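PDB 4MKO: monalysin from Pseudomonas entomophila, which forms pores in host membranes as an aerolysin-like beta-barrel toxin, lysing cells and damaging the intestine of Drosophila during infection. Local coordinates for residues Ser90-Tyr95 with Asn158-Ala163; Asn150-Arg156 with Ser172-Leu176. All coordinates share one frame. Where two conformers were deposited one is given. Numbering follows the deposited sequence.

Contact 1. Residues Ser90-Tyr95 with Asn158-Ala163; sequences SVNAKY and NANAFA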
# COMPACT_ATOMS: atom_id res chain seq x y z
N SER A 90 7.84 -10.70 2.69
CA SER A 90 8.74 -9.88 3.51
C SER A 90 8.55 -10.02 5.04
O SER A 90 9.54 -9.85 5.75
CB SER A 90 8.65 -8.41 3.11
OG SER A 90 7.50 -7.75 3.62
N VAL A 91 7.33 -10.28 5.54
CA VAL A 91 7.06 -10.39 6.98
C VAL A 91 7.69 -11.69 7.55
O VAL A 91 7.61 -12.74 6.92
CB VAL A 91 5.55 -10.20 7.31
CG1 VAL A 91 4.68 -11.32 6.74
CG2 VAL A 91 5.31 -10.01 8.81
N ASN A 92 8.32 -11.61 8.73
CA ASN A 92 8.97 -12.75 9.38
C ASN A 92 8.13 -13.39 10.48
O ASN A 92 8.33 -14.56 10.81
CB ASN A 92 10.35 -12.34 9.91
CG ASN A 92 11.25 -11.72 8.87
OD1 ASN A 92 11.48 -12.27 7.78
ND2 ASN A 92 11.81 -10.56 9.18
N ALA A 93 7.20 -12.63 11.05
CA ALA A 93 6.35 -13.08 12.15
C ALA A 93 4.93 -13.37 11.68
O ALA A 93 4.53 -12.92 10.60
CB ALA A 93 6.31 -12.01 13.24
N LYS A 94 4.16 -14.09 12.52
CA LYS A 94 2.74 -14.34 12.26
C LYS A 94 2.08 -12.95 12.25
O LYS A 94 2.40 -12.11 13.10
CB LYS A 94 2.16 -15.25 13.37
CG LYS A 94 0.76 -15.77 13.10
CD LYS A 94 0.32 -16.70 14.23
CE LYS A 94 -1.17 -16.95 14.22
NZ LYS A 94 -1.59 -17.81 15.37
N TYR A 95 1.25 -12.67 11.24
CA TYR A 95 0.65 -11.34 11.08
C TYR A 95 -0.77 -11.45 10.53
O TYR A 95 -0.98 -12.13 9.53
CB TYR A 95 1.50 -10.50 10.09
CG TYR A 95 1.06 -9.05 9.95
CD1 TYR A 95 1.49 -8.08 10.86
CD2 TYR A 95 0.24 -8.65 8.90
CE1 TYR A 95 1.08 -6.75 10.74
CE2 TYR A 95 -0.18 -7.32 8.78
CZ TYR A 95 0.24 -6.38 9.70
OH TYR A 95 -0.17 -5.06 9.58
N ASN A 158 8.82 -7.70 18.98
CA ASN A 158 8.73 -7.83 17.54
C ASN A 158 9.65 -6.89 16.75
O ASN A 158 9.30 -6.52 15.64
CB ASN A 158 7.26 -7.67 17.09
CG ASN A 158 6.39 -8.77 17.62
OD1 ASN A 158 6.50 -9.92 17.21
ND2 ASN A 158 5.59 -8.46 18.63
N ALA A 159 10.86 -6.61 17.26
CA ALA A 159 11.83 -5.75 16.56
C ALA A 159 12.33 -6.34 15.22
O ALA A 159 12.86 -5.59 14.39
CB ALA A 159 13.01 -5.43 17.47
N ASN A 160 12.16 -7.67 15.01
CA ASN A 160 12.57 -8.37 13.78
C ASN A 160 11.39 -8.96 12.98
O ASN A 160 11.61 -9.74 12.05
CB ASN A 160 13.60 -9.45 14.10
CG ASN A 160 14.91 -8.86 14.56
OD1 ASN A 160 15.60 -8.18 13.80
ND2 ASN A 160 15.23 -9.05 15.82
N ALA A 161 10.16 -8.57 13.34
CA ALA A 161 8.95 -9.04 12.67
C ALA A 161 8.89 -8.63 11.19
O ALA A 161 8.41 -9.41 10.37
CB ALA A 161 7.71 -8.52 13.40
N PHE A 162 9.39 -7.41 10.84
CA PHE A 162 9.29 -6.88 9.49
C PHE A 162 10.64 -6.66 8.79
O PHE A 162 11.67 -6.49 9.46
CB PHE A 162 8.44 -5.59 9.50
CG PHE A 162 7.07 -5.78 10.12
CD1 PHE A 162 6.02 -6.31 9.37
CD2 PHE A 162 6.85 -5.50 11.46
CE1 PHE A 162 4.76 -6.52 9.95
CE2 PHE A 162 5.59 -5.70 12.04
CZ PHE A 162 4.56 -6.22 11.29
N ALA A 163 10.63 -6.64 7.44
CA ALA A 163 11.82 -6.40 6.62
C ALA A 163 12.44 -5.01 6.94
O ALA A 163 13.66 -4.87 6.99
CB ALA A 163 11.46 -6.49 5.14
O HOH W 1 7.87 -6.96 6.36
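This is a loop-to-loop contact: Ser90-Tyr95, joining helix 85-90 to strand 95-96, meets Asn158-Ala163, from the connection between strands 136-151 and 165-170. Just 344 Å² is buried, and the polar part centres on Asn92. Its backbone N donates to Ala161 O (2.7 Å, 166°), while its side-chain ND2 donates to Asn160 O (3.0 Å, 161°). Both acceptors belong to the end of a type I beta turn, Asn158 to Ala161, closed by Ala161 N to Asn158 O at 3.2 Å. At the helix end, one water bridges Ser90 OG (2.9 Å) and Ala163 N (3.0 Å); Ser90 OG is also hydrogen-bonded to Phe87 O and Trp201 NE1. Apolar contacts lie beside the bonds: Ala93 CB meets Ala161 CB at 3.8 Å, Val91 CG2 approaches Phe162 CE1 at 3.7 Å, and Tyr95 CE1 reaches Phe162 CZ at 3.6 Å. Phe162 also stacks on Tyr178 of strand 173-191, whose hydroxyl is hydrogen-bonded to that of Tyr95; Tyr95 meets Phe87 of helix 85-90 edge-to-face and touches Ile41 and Ile43 of strand 29-43.

Contact 2. Residues Asn150-Arg156 with Ser172-Leu176; sequences NATSAGR and SRVDL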
# COMPACT_ATOMS: atom_id res chain seq x y z
N ASN A 150 1.79 2.13 13.80
CA ASN A 150 2.49 2.19 15.07
C ASN A 150 1.78 1.18 15.95
O ASN A 150 0.69 1.48 16.46
CB ASN A 150 2.50 3.58 15.74
CG ASN A 150 3.03 3.47 17.18
OD1 ASN A 150 3.45 2.39 17.64
ND2 ASN A 150 3.02 4.56 17.93
N ALA A 151 2.35 -0.02 16.07
CA ALA A 151 1.83 -1.09 16.94
C ALA A 151 2.43 -0.79 18.30
O ALA A 151 3.62 -1.04 18.55
CB ALA A 151 2.26 -2.46 16.41
N THR A 152 1.62 -0.13 19.15
CA THR A 152 2.07 0.33 20.47
C THR A 152 2.50 -0.86 21.36
O THR A 152 1.89 -1.94 21.31
CB THR A 152 1.05 1.29 21.13
OG1 THR A 152 -0.09 0.57 21.60
CG2 THR A 152 0.62 2.44 20.20
N SER A 153 3.62 -0.68 22.08
CA SER A 153 4.23 -1.69 22.97
C SER A 153 4.81 -2.93 22.25
O SER A 153 5.45 -3.74 22.92
CB SER A 153 3.26 -2.14 24.07
OG SER A 153 2.72 -1.03 24.76
N ALA A 154 4.67 -3.06 20.91
CA ALA A 154 5.11 -4.26 20.19
C ALA A 154 6.61 -4.37 19.92
O ALA A 154 7.07 -5.42 19.48
CB ALA A 154 4.34 -4.38 18.87
N GLY A 155 7.34 -3.29 20.13
CA GLY A 155 8.75 -3.17 19.78
C GLY A 155 9.77 -3.99 20.55
O GLY A 155 10.85 -4.26 20.02
N ARG A 156 9.46 -4.38 21.79
CA ARG A 156 10.40 -5.20 22.58
C ARG A 156 10.43 -6.63 22.07
O ARG A 156 11.50 -7.21 21.94
CB ARG A 156 10.03 -5.21 24.08
CG ARG A 156 10.44 -3.96 24.82
CD ARG A 156 10.63 -4.24 26.30
NE ARG A 156 11.23 -3.10 26.99
CZ ARG A 156 10.53 -2.13 27.57
NH1 ARG A 156 9.20 -2.15 27.55
NH2 ARG A 156 11.16 -1.12 28.17
N SER A 172 8.51 4.05 29.32
CA SER A 172 9.08 2.70 29.49
C SER A 172 8.52 1.64 28.52
O SER A 172 8.88 0.46 28.59
CB SER A 172 8.92 2.26 30.94
OG SER A 172 9.66 3.15 31.77
N ARG A 173 7.72 2.10 27.56
CA ARG A 173 7.10 1.28 26.52
C ARG A 173 7.94 1.42 25.24
O ARG A 173 8.59 2.46 25.07
CB ARG A 173 5.68 1.84 26.32
CG ARG A 173 4.88 1.33 25.17
CD ARG A 173 3.57 2.08 25.17
NE ARG A 173 3.47 2.97 24.02
CZ ARG A 173 2.56 3.92 23.88
NH1 ARG A 173 1.67 4.14 24.85
NH2 ARG A 173 2.52 4.66 22.78
N VAL A 174 7.91 0.41 24.35
CA VAL A 174 8.62 0.43 23.05
C VAL A 174 7.59 0.18 21.92
O VAL A 174 7.00 -0.90 21.82
CB VAL A 174 9.80 -0.58 22.98
CG1 VAL A 174 10.54 -0.46 21.64
CG2 VAL A 174 10.78 -0.36 24.13
N ASP A 175 7.39 1.19 21.08
CA ASP A 175 6.45 1.13 19.94
C ASP A 175 7.11 0.58 18.70
O ASP A 175 8.33 0.71 18.55
CB ASP A 175 5.86 2.53 19.69
CG ASP A 175 4.87 2.99 20.74
OD1 ASP A 175 4.59 2.21 21.68
OD2 ASP A 175 4.38 4.12 20.63
N LEU A 176 6.33 -0.05 17.80
CA LEU A 176 6.86 -0.63 16.57
C LEU A 176 6.23 0.04 15.35
O LEU A 176 5.01 -0.01 15.17
CB LEU A 176 6.62 -2.16 16.55
CG LEU A 176 7.20 -2.91 15.34
CD1 LEU A 176 8.73 -2.87 15.31
CD2 LEU A 176 6.74 -4.38 15.33
O HOH W 2 6.84 -2.07 25.08
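Arg156 lays its guanidinium over Val174, with CG2 of Val174 against one face of the group and, farther back, Arg156 CG 3.7 Å from Val174 CG2. The same guanidinium forks onto a single carbonyl: Arg156 NH1 and NH2 both donate to Ser172 O at 2.8 Å, with angles of 141° and 142°. A second charged group is held within Ser172-Leu176, where Arg173 NE forms a salt bridge with Asp175 OD1 at 2.7 Å and Arg173 NH2 bonds to Asp175 OD2 at 2.9 Å. The carboxylate of Asp175 also accepts from the other segment: from Asn150 ND2 at OD2 and from Ser153 N at OD1, both at 3.1 Å. The guanidinium of Arg173 lies over Thr152 CB.

Between the backbones, in the mixed sheet of this aerolysin-like toxin fold, Ala151 and Leu176 form an antiparallel hydrogen-bonded pair: Ala151 N to Leu176 O is 2.8 Å and Leu176 N to Ala151 O is 3.0 Å. Here strand 136-151 leaves strand 173-191 through a type II beta turn, Ala151 to Ala154, with Ser153 at positive phi (68°). After the turn, Gly155 N reaches Val174 O at 2.9 Å. An ideal CB on Gly155 would stand 2.5 Å from Val174 CG1, a clash, so the close approach depends on the missing side chain. A water links Ser153 O (3.1 Å) to Val174 N (2.8 Å). On the flanking strands, Asp175 makes backbone hydrogen bonding with Gln168 of strand 165-170, and Asn150 with Tyr51 of strand 46-67.

How the contacts relate
The centres of the two contacts lie about 14 Å apart, on the same side of the chain's centre. Along the sequence their segments alternate: 90-95, 150-156, 158-163, 172-176. The end of strand 136-151 and the start of the connection after it supply 150-156 to contact 2; after a single intervening residue, 158-163 serves contact 1, before strand 165-170 turns back into 173-191. They touch at Leu176, whose CD2 lies 3.3 Å from Asn158 O and 3.7 Å from Phe162 CE2. Contact 2 joins strands of the mixed sheet. Contact 1 is made largely by loops, but Tyr95 begins strand 95-96, which pairs with 29-43 in the same sheet; 90-95 falls in the region 67-135, inferred to be the pore-forming part.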